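Local coordinates for protein glutathione S-transferase (Rhodospirillum rubrum F11, PDB 4O7H) that probably conjugates glutathione to electrophilic substrates, as a dimeric transferase with a thioredoxin-like N-terminal domain and a helical C-terminal domain, at residues Arg3-Gly8 with Val52-Asp57; Ala13-Val18 with Asp163-Cys168; Glu77-Gly82 with Gly156-Tyr161. All coordinates share one frame; numbering follows the deposited sequence.

Interaction 1: Arg3-Gly8 with Val52-Asp57; sequences RLYHHG and VLVEAD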
ATOM      1  N   ARG A   3       1.366   2.524  23.073  1.00 15.20           N
ATOM      2  CA  ARG A   3       1.050   1.105  22.874  1.00 15.15           C
ATOM      3  C   ARG A   3       0.921   0.786  21.399  1.00 14.26           C
ATOM      4  O   ARG A   3       0.469   1.640  20.596  1.00 15.63           O
ATOM      5  CB  ARG A   3      -0.257   0.785  23.560  1.00 18.23           C
ATOM      6  CG  ARG A   3      -0.943  -0.489  23.240  1.00 20.86           C
ATOM      7  CD  ARG A   3      -2.340  -0.277  23.882  1.00 22.81           C
ATOM      8  NE  ARG A   3      -2.150  -0.364  25.334  1.00 23.84           N
ATOM      9  CZ  ARG A   3      -3.031  -0.883  26.153  1.00 24.41           C
ATOM     10  NH1 ARG A   3      -4.203  -1.245  25.679  1.00 22.65           N
ATOM     11  NH2 ARG A   3      -2.727  -1.052  27.427  1.00 24.80           N
ATOM     12  N   LEU A   4       1.344  -0.414  21.055  1.00 13.16           N
ATOM     13  CA  LEU A   4       1.180  -0.922  19.692  1.00 12.61           C
ATOM     14  C   LEU A   4       0.378  -2.219  19.713  1.00 12.22           C
ATOM     15  O   LEU A   4       0.775  -3.240  20.327  1.00 12.13           O
ATOM     16  CB  LEU A   4       2.564  -1.166  19.047  1.00 13.38           C
ATOM     17  CG  LEU A   4       2.446  -1.604  17.600  1.00 13.70           C
ATOM     18  CD1 LEU A   4       2.054  -0.414  16.752  1.00 13.42           C
ATOM     19  CD2 LEU A   4       3.702  -2.293  17.115  1.00 14.27           C
ATOM     20  N   TYR A   5      -0.766  -2.196  19.058  1.00 10.85           N
ATOM     21  CA  TYR A   5      -1.518  -3.394  18.780  1.00 11.70           C
ATOM     22  C   TYR A   5      -0.882  -4.110  17.612  1.00 11.59           C
ATOM     23  O   TYR A   5      -0.705  -3.524  16.499  1.00 11.33           O
ATOM     24  CB  TYR A   5      -3.005  -3.085  18.510  1.00 11.83           C
ATOM     25  CG  TYR A   5      -3.766  -2.595  19.723  1.00 12.89           C
ATOM     26  CD1 TYR A   5      -3.778  -1.248  20.064  1.00 13.36           C
ATOM     27  CD2 TYR A   5      -4.412  -3.489  20.553  1.00 14.95           C
ATOM     28  CE1 TYR A   5      -4.437  -0.790  21.181  1.00 14.71           C
ATOM     29  CE2 TYR A   5      -5.065  -3.052  21.678  1.00 14.97           C
ATOM     30  CZ  TYR A   5      -5.064  -1.720  21.997  1.00 14.80           C
ATOM     31  OH  TYR A   5      -5.747  -1.252  23.136  1.00 16.89           O
ATOM     32  N   HIS A   6      -0.550  -5.379  17.812  1.00 11.88           N
ATOM     33  CA  HIS A   6       0.205  -6.107  16.802  1.00 11.61           C
ATOM     34  C   HIS A   6      -0.151  -7.603  16.826  1.00 12.49           C
ATOM     35  O   HIS A   6      -0.845  -8.089  17.739  1.00 13.22           O
ATOM     36  CB  HIS A   6       1.716  -5.934  17.035  1.00 12.84           C
ATOM     37  CG  HIS A   6       2.282  -6.863  18.062  1.00 12.98           C
ATOM     38  ND1 HIS A   6       3.030  -7.966  17.719  1.00 14.47           N
ATOM     39  CD2 HIS A   6       2.222  -6.845  19.412  1.00 14.59           C
ATOM     40  CE1 HIS A   6       3.366  -8.621  18.815  1.00 15.42           C
ATOM     41  NE2 HIS A   6       2.901  -7.956  19.860  1.00 15.04           N
ATOM     42  N   HIS A   7       0.376  -8.331  15.875  1.00 12.03           N
ATOM     43  CA  HIS A   7       0.508  -9.764  16.004  1.00 13.85           C
ATOM     44  C   HIS A   7       1.694 -10.216  15.218  1.00 12.86           C
ATOM     45  O   HIS A   7       2.127  -9.547  14.275  1.00 12.92           O
ATOM     46  CB  HIS A   7      -0.764 -10.545  15.709  1.00 16.84           C
ATOM     47  CG  HIS A   7      -1.268 -10.471  14.327  1.00 19.92           C
ATOM     48  ND1 HIS A   7      -0.657 -11.107  13.268  1.00 23.25           N
ATOM     49  CD2 HIS A   7      -2.409  -9.932  13.825  1.00 20.63           C
ATOM     50  CE1 HIS A   7      -1.366 -10.926  12.165  1.00 22.76           C
ATOM     51  NE2 HIS A   7      -2.442 -10.223  12.477  1.00 22.98           N
ATOM     52  N   GLY A   8       2.248 -11.345  15.615  1.00 12.77           N
ATOM     53  CA  GLY A   8       3.490 -11.819  15.027  1.00 13.31           C
ATOM     54  C   GLY A   8       3.408 -12.185  13.569  1.00 12.93           C
ATOM     55  O   GLY A   8       4.451 -12.241  12.904  1.00 13.46           O
ATOM     56  N   VAL A  52      -1.894  -0.918  15.001  1.00  9.84           N
ATOM     57  CA  VAL A  52      -2.494   0.333  15.434  1.00 10.18           C
ATOM     58  C   VAL A  52      -1.610   0.893  16.565  1.00 10.00           C
ATOM     59  O   VAL A  52      -1.332   0.162  17.548  1.00 10.57           O
ATOM     60  CB  VAL A  52      -3.921   0.119  15.983  1.00 10.79           C
ATOM     61  CG1 VAL A  52      -4.512   1.431  16.445  1.00 10.96           C
ATOM     62  CG2 VAL A  52      -4.802  -0.482  14.894  1.00 10.82           C
ATOM     63  N   LEU A  53      -1.202   2.139  16.441  1.00  9.89           N
ATOM     64  CA  LEU A  53      -0.432   2.837  17.465  1.00 11.03           C
ATOM     65  C   LEU A  53      -1.347   3.763  18.259  1.00 11.90           C
ATOM     66  O   LEU A  53      -2.110   4.549  17.650  1.00 10.90           O
ATOM     67  CB  LEU A  53       0.687   3.641  16.827  1.00 11.27           C
ATOM     68  CG  LEU A  53       1.630   4.460  17.725  1.00 12.85           C
ATOM     69  CD1 LEU A  53       2.549   3.546  18.521  1.00 13.86           C
ATOM     70  CD2 LEU A  53       2.397   5.448  16.888  1.00 13.97           C
ATOM     71  N   VAL A  54      -1.264   3.675  19.597  1.00 12.10           N
ATOM     72  CA  VAL A  54      -2.012   4.616  20.477  1.00 12.42           C
ATOM     73  C   VAL A  54      -0.987   5.337  21.381  1.00 12.63           C
ATOM     74  O   VAL A  54      -0.224   4.695  22.144  1.00 13.14           O
ATOM     75  CB  VAL A  54      -3.090   3.918  21.308  1.00 12.27           C
ATOM     76  CG1 VAL A  54      -3.926   4.960  22.058  1.00 12.59           C
ATOM     77  CG2 VAL A  54      -3.940   3.005  20.432  1.00 14.10           C
ATOM     78  N   GLU A  55      -0.889   6.639  21.193  1.00 14.91           N
ATOM     79  CA  GLU A  55      -0.008   7.458  21.998  1.00 14.77           C
ATOM     80  C   GLU A  55      -0.607   7.604  23.401  1.00 16.96           C
ATOM     81  O   GLU A  55      -1.762   7.336  23.616  1.00 16.12           O
ATOM     82  CB  GLU A  55       0.207   8.829  21.378  1.00 15.26           C
ATOM     83  CG  GLU A  55       0.943   8.838  20.039  1.00 15.20           C
ATOM     84  CD  GLU A  55       2.448   8.735  20.163  1.00 16.55           C
ATOM     85  OE1 GLU A  55       2.943   8.098  21.122  1.00 15.68           O
ATOM     86  OE2 GLU A  55       3.123   9.320  19.295  1.00 17.07           O
ATOM     87  N   ALA A  56       0.240   8.006  24.338  1.00 18.91           N
ATOM     88  CA  ALA A  56      -0.205   8.170  25.739  1.00 20.66           C
ATOM     89  C   ALA A  56      -1.384   9.144  25.899  1.00 21.68           C
ATOM     90  O   ALA A  56      -2.200   8.973  26.821  1.00 23.78           O
ATOM     91  CB  ALA A  56       0.993   8.606  26.574  1.00 21.40           C
ATOM     92  N   ASP A  57      -1.484  10.149  25.036  1.00 23.83           N
ATOM     93  CA  ASP A  57      -2.635  11.063  25.052  1.00 24.41           C
ATOM     94  C   ASP A  57      -3.877  10.493  24.346  1.00 23.75           C
ATOM     95  O   ASP A  57      -4.890  11.186  24.237  1.00 26.60           O
ATOM     96  CB  ASP A  57      -2.288  12.466  24.524  1.00 26.34           C
ATOM     97  CG  ASP A  57      -2.028  12.512  23.027  1.00 28.21           C
ATOM     98  OD1 ASP A  57      -2.031  11.458  22.363  1.00 25.40           O
ATOM     99  OD2 ASP A  57      -1.813  13.623  22.494  1.00 30.52           O
TER
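Tyr5 turns its CG anti to its own carbonyl carbon (chi1 -68°), and the ring it carries meets Val54, whose CG2 is likewise anti to the carbonyl carbon. The two side chains cross obliquely: CG2 of Val54 sits at the edge of the ring, in its plane, 3.9 Å from Tyr5 CE1. Closer to the backbone, Tyr5 CB lies 4.2 Å from Val52 CB. Tyr5, Val52 and Val54 share one face of the sheet with Arg3. Arg3 turns its guanidinium to Tyr5 of its own strand: NH1 donates to Tyr5 OH at 3.0 Å, the hydroxyl lying in the guanidinium plane, while NH2 makes a salt bridge to Glu28. With both ends engaged, the flat group is probably well fixed in rotation.

On the other face stand Leu4 and Leu53, each with CG anti to the backbone N. Their methyl groups lean over the partner strand: Leu4 CD1 is 3.5 Å from Val52 O, and Leu53 CD1 is the same distance from Arg3 O. Leu4 also packs on Val16 and Arg17 of helix 11-22, whereas Met44 of helix 39-44 touches Tyr5, Val52 and Val54 on the first face.

The backbones are antiparallel, their axes at 162°. Arg3 and Val54 form one hydrogen-bonded pair, Tyr5 and Val52 the next, and Leu4 and Leu53 make the non-hydrogen-bonded pair between them. Four backbone bonds pair the strands, and Val52 N to Tyr5 O, at 3.2 Å, is the longest of them.

Strand 3-6 also runs parallel to strand 28-31, and strand 52-54 is followed by antiparallel 60-62. That mixed four-stranded sheet, order 2-1-3-4 with helices on both faces, is the thioredoxin-like fold of glutathione S-transferase N-terminal domains.

Interaction 2: Ala13-Val18 with Asp163-Cys168; sequences ARKVRV and DITAAC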
ATOM      1  N   ALA A  13       3.032  -4.915  11.072  1.00  9.00           N
ATOM      2  CA  ALA A  13       3.208  -4.744  12.503  1.00  8.78           C
ATOM      3  C   ALA A  13       4.634  -5.008  12.917  1.00  8.46           C
ATOM      4  O   ALA A  13       5.186  -4.250  13.743  1.00  9.23           O
ATOM      5  CB  ALA A  13       2.220  -5.612  13.283  1.00  9.96           C
ATOM      6  N   ARG A  14       5.264  -6.018  12.320  1.00  8.92           N
ATOM      7  CA  ARG A  14       6.686  -6.229  12.568  1.00  8.80           C
ATOM      8  C   ARG A  14       7.463  -4.993  12.218  1.00  9.52           C
ATOM      9  O   ARG A  14       8.346  -4.553  12.979  1.00  9.00           O
ATOM     10  CB  ARG A  14       7.205  -7.449  11.818  1.00  9.13           C
ATOM     11  CG  ARG A  14       6.733  -8.806  12.352  1.00  9.25           C
ATOM     12  CD  ARG A  14       7.437  -9.995  11.657  1.00  9.88           C
ATOM     13  NE  ARG A  14       7.052 -11.209  12.375  1.00 11.68           N
ATOM     14  CZ  ARG A  14       7.858 -12.215  12.688  1.00 11.96           C
ATOM     15  NH1 ARG A  14       9.093 -12.271  12.242  1.00 12.02           N
ATOM     16  NH2 ARG A  14       7.391 -13.183  13.471  1.00 12.13           N
ATOM     17  N   LYS A  15       7.187  -4.433  11.050  1.00  9.44           N
ATOM     18  CA  LYS A  15       7.879  -3.220  10.624  1.00 10.33           C
ATOM     19  C   LYS A  15       7.765  -2.080  11.614  1.00  9.31           C
ATOM     20  O   LYS A  15       8.737  -1.401  11.927  1.00  8.53           O
ATOM     21  CB  LYS A  15       7.442  -2.768   9.225  1.00 12.94           C
ATOM     22  CG  LYS A  15       7.791  -1.296   8.991  1.00 15.64           C
ATOM     23  CD  LYS A  15       7.787  -0.928   7.569  1.00 19.63           C
ATOM     24  CE  LYS A  15       6.450  -1.041   6.965  1.00 19.15           C
ATOM     25  NZ  LYS A  15       6.597  -0.567   5.567  1.00 21.54           N
ATOM     26  N   VAL A  16       6.563  -1.833  12.135  1.00  8.34           N
ATOM     27  CA  VAL A  16       6.386  -0.766  13.093  1.00  8.49           C
ATOM     28  C   VAL A  16       7.154  -1.035  14.404  1.00  9.00           C
ATOM     29  O   VAL A  16       7.782  -0.140  14.953  1.00  9.15           O
ATOM     30  CB  VAL A  16       4.893  -0.481  13.323  1.00  8.40           C
ATOM     31  CG1 VAL A  16       4.703   0.565  14.412  1.00  8.47           C
ATOM     32  CG2 VAL A  16       4.218   0.076  12.051  1.00  9.03           C
ATOM     33  N   ARG A  17       7.172  -2.280  14.859  1.00  8.65           N
ATOM     34  CA  ARG A  17       7.918  -2.623  16.021  1.00  9.70           C
ATOM     35  C   ARG A  17       9.416  -2.303  15.822  1.00  8.53           C
ATOM     36  O   ARG A  17      10.064  -1.747  16.710  1.00  8.91           O
ATOM     37  CB  ARG A  17       7.806  -4.110  16.393  1.00 10.88           C
ATOM     38  CG  ARG A  17       6.421  -4.534  16.826  1.00 11.13           C
ATOM     39  CD  ARG A  17       6.465  -5.951  17.334  1.00 13.79           C
ATOM     40  NE  ARG A  17       7.028  -5.981  18.693  1.00 14.12           N
ATOM     41  CZ  ARG A  17       7.158  -7.117  19.388  1.00 14.39           C
ATOM     42  NH1 ARG A  17       6.826  -8.273  18.836  1.00 16.15           N
ATOM     43  NH2 ARG A  17       7.571  -7.083  20.655  1.00 16.68           N
ATOM     44  N   VAL A  18       9.962  -2.716  14.694  1.00  8.76           N
ATOM     45  CA  VAL A  18      11.367  -2.409  14.374  1.00  8.70           C
ATOM     46  C   VAL A  18      11.592  -0.905  14.308  1.00  9.45           C
ATOM     47  O   VAL A  18      12.597  -0.376  14.867  1.00  9.19           O
ATOM     48  CB  VAL A  18      11.835  -3.147  13.118  1.00  8.90           C
ATOM     49  CG1 VAL A  18      13.264  -2.696  12.733  1.00  8.71           C
ATOM     50  CG2 VAL A  18      11.719  -4.663  13.283  1.00  9.50           C
ATOM     51  N   ASP A 163      14.885  -1.118   4.149  1.00 10.20           N
ATOM     52  CA  ASP A 163      15.510  -2.294   4.760  1.00  9.97           C
ATOM     53  C   ASP A 163      14.579  -2.939   5.789  1.00  9.46           C
ATOM     54  O   ASP A 163      14.430  -4.171   5.844  1.00 10.02           O
ATOM     55  CB  ASP A 163      16.789  -1.889   5.490  1.00 10.85           C
ATOM     56  CG  ASP A 163      17.767  -1.179   4.600  1.00 10.44           C
ATOM     57  OD1 ASP A 163      18.583  -1.879   3.938  1.00 11.47           O
ATOM     58  OD2 ASP A 163      17.709   0.089   4.567  1.00 12.02           O
ATOM     59  N   ILE A 164      13.894  -2.093   6.564  1.00  9.50           N
ATOM     60  CA  ILE A 164      13.031  -2.632   7.617  1.00  9.28           C
ATOM     61  C   ILE A 164      11.884  -3.443   7.001  1.00 10.35           C
ATOM     62  O   ILE A 164      11.593  -4.568   7.409  1.00  9.88           O
ATOM     63  CB  ILE A 164      12.497  -1.538   8.490  1.00  9.49           C
ATOM     64  CG1 ILE A 164      13.653  -0.878   9.285  1.00  9.62           C
ATOM     65  CG2 ILE A 164      11.524  -2.100   9.505  1.00 10.53           C
ATOM     66  CD1 ILE A 164      13.210   0.384   9.954  1.00 11.43           C
ATOM     67  N   THR A 165      11.253  -2.880   5.981  1.00  9.91           N
ATOM     68  CA  THR A 165      10.113  -3.518   5.322  1.00 10.23           C
ATOM     69  C   THR A 165      10.542  -4.869   4.697  1.00 10.21           C
ATOM     70  O   THR A 165       9.930  -5.900   4.958  1.00  9.94           O
ATOM     71  CB  THR A 165       9.495  -2.578   4.264  1.00 11.75           C
ATOM     72  OG1 THR A 165       9.146  -1.315   4.884  1.00 14.40           O
ATOM     73  CG2 THR A 165       8.248  -3.230   3.650  1.00 13.18           C
ATOM     74  N   ALA A 166      11.611  -4.839   3.905  1.00  9.18           N
ATOM     75  CA  ALA A 166      12.091  -6.038   3.238  1.00  9.03           C
ATOM     76  C   ALA A 166      12.474  -7.142   4.275  1.00  9.11           C
ATOM     77  O   ALA A 166      12.086  -8.331   4.124  1.00  9.53           O
ATOM     78  CB  ALA A 166      13.299  -5.719   2.353  1.00  8.93           C
ATOM     79  N   ALA A 167      13.160  -6.751   5.346  1.00  8.73           N
ATOM     80  CA  ALA A 167      13.643  -7.695   6.343  1.00  8.27           C
ATOM     81  C   ALA A 167      12.453  -8.242   7.124  1.00  8.82           C
ATOM     82  O   ALA A 167      12.465  -9.415   7.533  1.00  8.34           O
ATOM     83  CB  ALA A 167      14.656  -7.026   7.272  1.00  8.14           C
ATOM     84  N   CYS A 168      11.423  -7.419   7.357  1.00  7.99           N
ATOM     85  CA  CYS A 168      10.268  -7.876   8.154  1.00  8.98           C
ATOM     86  C   CYS A 168       9.475  -8.904   7.340  1.00  8.66           C
ATOM     87  O   CYS A 168       9.040  -9.939   7.873  1.00  8.67           O
ATOM     88  CB  CYS A 168       9.418  -6.739   8.645  1.00  8.81           C
ATOM     89  SG  CYS A 168      10.176  -5.874  10.021  1.00 10.46           S
TER
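Lys15 and Thr165 supply the polar part of this buried helix pair. The lysine starts with CG anti to the backbone N; chi3 (65°) sets CE beside Thr165 OG1, and NZ then donates to that oxygen at 2.7 Å. The same ammonium forms a salt bridge with Asp99 of helix 85-119, and Thr165 OG1 also bonds to Tyr161 O one turn back. A methionine in place of Lys15 would probably leave the Asp99 carboxylate without its positive mate and Thr165 OG1 without this donor, deep inside the protein.

The apolar part is made by Ile164, Val18 and Cys168. Ile164 CG2 lies 3.7 Å from Val18 CG1, the two side chains sliding past each other in opposite directions; the same methyl meets Lys15 CG at 3.9 Å, where the chains cross at about a right angle.

Sulfur contacts complete the interface. Cys168 SG rests against the backbone of helix 11-22, 3.5 Å from Lys15 N, and touches Val18 CG2 at 3.8 Å. Arg14 CB lies 3.8 Å from Cys168 SG, while its guanidinium is held by Gly8 O, Ser171 and Tyr217.

The axes of 13-18 and 163-168 approach to 8.9 Å at 133°, joining helix 11-22 of the N-terminal domain to helix 161-175 of the C-terminal domain. Ala13 and Arg17 touch His6 of strand 3-6, helix 85-119 flanks Lys15 and Thr165, and Leu203 of helix 201-205 touches Arg14, Val18 and Cys168.

Interaction 3: Glu77-Gly82 with Gly156-Tyr161; sequences EPSLLG and GDMLTY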
ATOM      1  N   GLU A  77      14.281  12.226  14.420  1.00 22.66           N
ATOM      2  CA  GLU A  77      15.607  11.626  14.519  1.00 23.40           C
ATOM      3  C   GLU A  77      15.571  10.403  15.392  1.00 22.36           C
ATOM      4  O   GLU A  77      14.907  10.449  16.445  1.00 25.54           O
ATOM      5  CB  GLU A  77      16.629  12.641  15.096  1.00 24.84           C
ATOM      6  N   PRO A  78      16.249   9.324  14.994  1.00 21.23           N
ATOM      7  CA  PRO A  78      17.025   9.129  13.751  1.00 20.01           C
ATOM      8  C   PRO A  78      16.053   8.953  12.573  1.00 19.79           C
ATOM      9  O   PRO A  78      14.986   8.372  12.754  1.00 16.35           O
ATOM     10  CB  PRO A  78      17.759   7.838  13.979  1.00 22.96           C
ATOM     11  CG  PRO A  78      16.906   7.111  14.945  1.00 20.88           C
ATOM     12  CD  PRO A  78      16.335   8.130  15.836  1.00 23.06           C
ATOM     13  N   SER A  79      16.401   9.470  11.419  1.00 17.31           N
ATOM     14  CA  SER A  79      15.447   9.426  10.251  1.00 15.88           C
ATOM     15  C   SER A  79      15.440   8.031   9.638  1.00 15.00           C
ATOM     16  O   SER A  79      16.489   7.415   9.469  1.00 15.76           O
ATOM     17  CB  SER A  79      15.887  10.417   9.179  1.00 18.44           C
ATOM     18  OG  SER A  79      15.016  10.359   8.052  1.00 17.68           O
ATOM     19  N   LEU A  80      14.264   7.530   9.236  1.00 12.68           N
ATOM     20  CA  LEU A  80      14.165   6.303   8.520  1.00 11.75           C
ATOM     21  C   LEU A  80      13.717   6.544   7.059  1.00 12.70           C
ATOM     22  O   LEU A  80      13.467   5.616   6.325  1.00 12.08           O
ATOM     23  CB  LEU A  80      13.239   5.367   9.248  1.00 11.29           C
ATOM     24  CG  LEU A  80      13.781   4.875  10.599  1.00 11.49           C
ATOM     25  CD1 LEU A  80      12.705   4.081  11.339  1.00 11.78           C
ATOM     26  CD2 LEU A  80      15.018   4.024  10.452  1.00 13.14           C
ATOM     27  N   LEU A  81      13.612   7.820   6.678  1.00 13.00           N
ATOM     28  CA  LEU A  81      13.346   8.163   5.263  1.00 13.13           C
ATOM     29  C   LEU A  81      14.512   8.832   4.561  1.00 14.39           C
ATOM     30  O   LEU A  81      14.634   8.716   3.351  1.00 14.90           O
ATOM     31  CB  LEU A  81      12.166   9.096   5.188  1.00 13.79           C
ATOM     32  CG  LEU A  81      10.775   8.462   5.296  1.00 14.23           C
ATOM     33  CD1 LEU A  81       9.737   9.578   5.493  1.00 14.92           C
ATOM     34  CD2 LEU A  81      10.439   7.563   4.143  1.00 14.82           C
ATOM     35  N   GLY A  82      15.337   9.552   5.304  1.00 16.30           N
ATOM     36  CA  GLY A  82      16.414  10.298   4.659  1.00 18.13           C
ATOM     37  C   GLY A  82      15.997  11.708   4.320  1.00 20.03           C
ATOM     38  O   GLY A  82      14.892  12.155   4.624  1.00 19.27           O
ATOM     39  N   GLY A 156      20.125   3.203  -0.203  1.00 17.63           N
ATOM     40  CA  GLY A 156      21.293   4.106  -0.245  1.00 19.84           C
ATOM     41  C   GLY A 156      22.177   4.041   0.983  1.00 20.33           C
ATOM     42  O   GLY A 156      22.478   2.973   1.499  1.00 18.85           O
ATOM     43  N   ASP A 157      22.645   5.216   1.438  1.00 21.98           N
ATOM     44  CA  ASP A 157      23.738   5.301   2.391  1.00 22.79           C
ATOM     45  C   ASP A 157      23.372   5.028   3.850  1.00 22.93           C
ATOM     46  O   ASP A 157      24.245   4.803   4.687  1.00 26.18           O
ATOM     47  CB  ASP A 157      24.376   6.701   2.297  1.00 27.04           C
ATOM     48  N   MET A 158      22.082   4.973   4.155  1.00 18.59           N
ATOM     49  CA  MET A 158      21.658   4.807   5.540  1.00 17.78           C
ATOM     50  C   MET A 158      20.541   3.773   5.576  1.00 14.95           C
ATOM     51  O   MET A 158      19.875   3.601   4.586  1.00 15.11           O
ATOM     52  CB  MET A 158      21.138   6.116   6.107  1.00 21.39           C
ATOM     53  CG  MET A 158      20.123   6.826   5.271  1.00 24.24           C
ATOM     54  SD  MET A 158      19.568   8.399   5.985  1.00 29.72           S
ATOM     55  CE  MET A 158      18.278   7.792   7.052  1.00 28.24           C
ATOM     56  N   LEU A 159      20.407   3.102   6.707  1.00 12.87           N
ATOM     57  CA  LEU A 159      19.312   2.186   6.912  1.00 13.55           C
ATOM     58  C   LEU A 159      17.998   2.998   6.910  1.00 11.94           C
ATOM     59  O   LEU A 159      17.903   4.076   7.518  1.00 12.95           O
ATOM     60  CB  LEU A 159      19.496   1.408   8.209  1.00 13.86           C
ATOM     61  CG  LEU A 159      18.384   0.387   8.447  1.00 14.83           C
ATOM     62  CD1 LEU A 159      18.905  -0.970   8.911  1.00 17.44           C
ATOM     63  CD2 LEU A 159      17.359   0.963   9.366  1.00 14.73           C
ATOM     64  N   THR A 160      16.963   2.451   6.231  1.00 10.64           N
ATOM     65  CA  THR A 160      15.682   3.154   6.093  1.00 10.09           C
ATOM     66  C   THR A 160      14.541   2.167   6.218  1.00  9.90           C
ATOM     67  O   THR A 160      14.744   0.955   6.403  1.00 10.05           O
ATOM     68  CB  THR A 160      15.534   3.834   4.734  1.00 10.09           C
ATOM     69  OG1 THR A 160      15.534   2.844   3.692  1.00  9.63           O
ATOM     70  CG2 THR A 160      16.652   4.827   4.543  1.00 10.90           C
ATOM     71  N   TYR A 161      13.339   2.711   6.085  1.00  9.62           N
ATOM     72  CA  TYR A 161      12.134   1.888   6.066  1.00  9.77           C
ATOM     73  C   TYR A 161      12.254   0.836   4.945  1.00 10.02           C
ATOM     74  O   TYR A 161      11.604  -0.196   4.977  1.00 10.77           O
ATOM     75  CB  TYR A 161      10.900   2.738   5.828  1.00  9.79           C
ATOM     76  CG  TYR A 161      10.435   3.473   7.048  1.00  9.72           C
ATOM     77  CD1 TYR A 161      10.138   2.779   8.204  1.00  9.94           C
ATOM     78  CD2 TYR A 161      10.251   4.823   7.051  1.00 10.24           C
ATOM     79  CE1 TYR A 161       9.679   3.438   9.303  1.00 10.37           C
ATOM     80  CE2 TYR A 161       9.776   5.475   8.158  1.00 10.10           C
ATOM     81  CZ  TYR A 161       9.541   4.778   9.294  1.00 11.04           C
ATOM     82  OH  TYR A 161       9.082   5.453  10.390  1.00 12.42           O
TER
HETATM   83  O   HOH W   1      18.701   5.254   9.822  1.00 24.92           O
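The Leu80 side chain crosses that of Tyr161 at about a right angle and makes a CH-pi contact: its CB stands over the ring centre, 3.7 Å from the centroid and 13° off the normal. Leu80 CD1 extends the cover to Tyr161 CE1, also at 3.7 Å. Leu81 comes to the rim, with CD2 in the ring plane 4.0 Å from Tyr161 CD2.

Leu80 and Leu159 lie side by side, pointing the same way, with their CD2 atoms 4.0 Å apart. In Met158 the bend at chi3 (-86°) turns CE to Ser79 O, 3.0 Å away, while SD lies 3.9 Å from Gly82 CA.

Hydrogen bonds tie the two loops through their backbones. Tyr161 N donates to Leu80 O over 2.9 Å, at the start of the helix where Thr160 is the N-cap and its OG1 accepts from Ala162 N. A water bridges Ser79 O and Leu159 O, donating to both, at 2.7 Å from the latter.

The contact joins the linker between helices 64-74 and 85-119 to the beginning of helix 161-175. Tyr161 packs on Cys68 and Leu71 of helix 64-74; Ala19 of helix 11-22 touches Leu80 and Tyr161, and Val91 of helix 85-119 meets Thr160.

Overall arrangement
Interaction 2 occupies the core, its centre about 3 Å from the centre of the chain, while the centres of interactions 1 and 3 each lie about 16 Å away from it, the first partly buried and the third buried. Backbone bonding dominates interaction 1, within the N-terminal sheet. Interaction 2 pairs helices of the two domains through side chains and a buried lysine-threonine bond; interaction 3 joins loops by aromatic packing, a single direct hydrogen bond and a water. Helix 11-22 links them: it packs on Leu4 of interaction 1 and supplies half of interaction 2, which shares helix 161-175 with interaction 3. There, Ile164 touches Leu80 and Leu159. Interactions 1 and 3 do not meet.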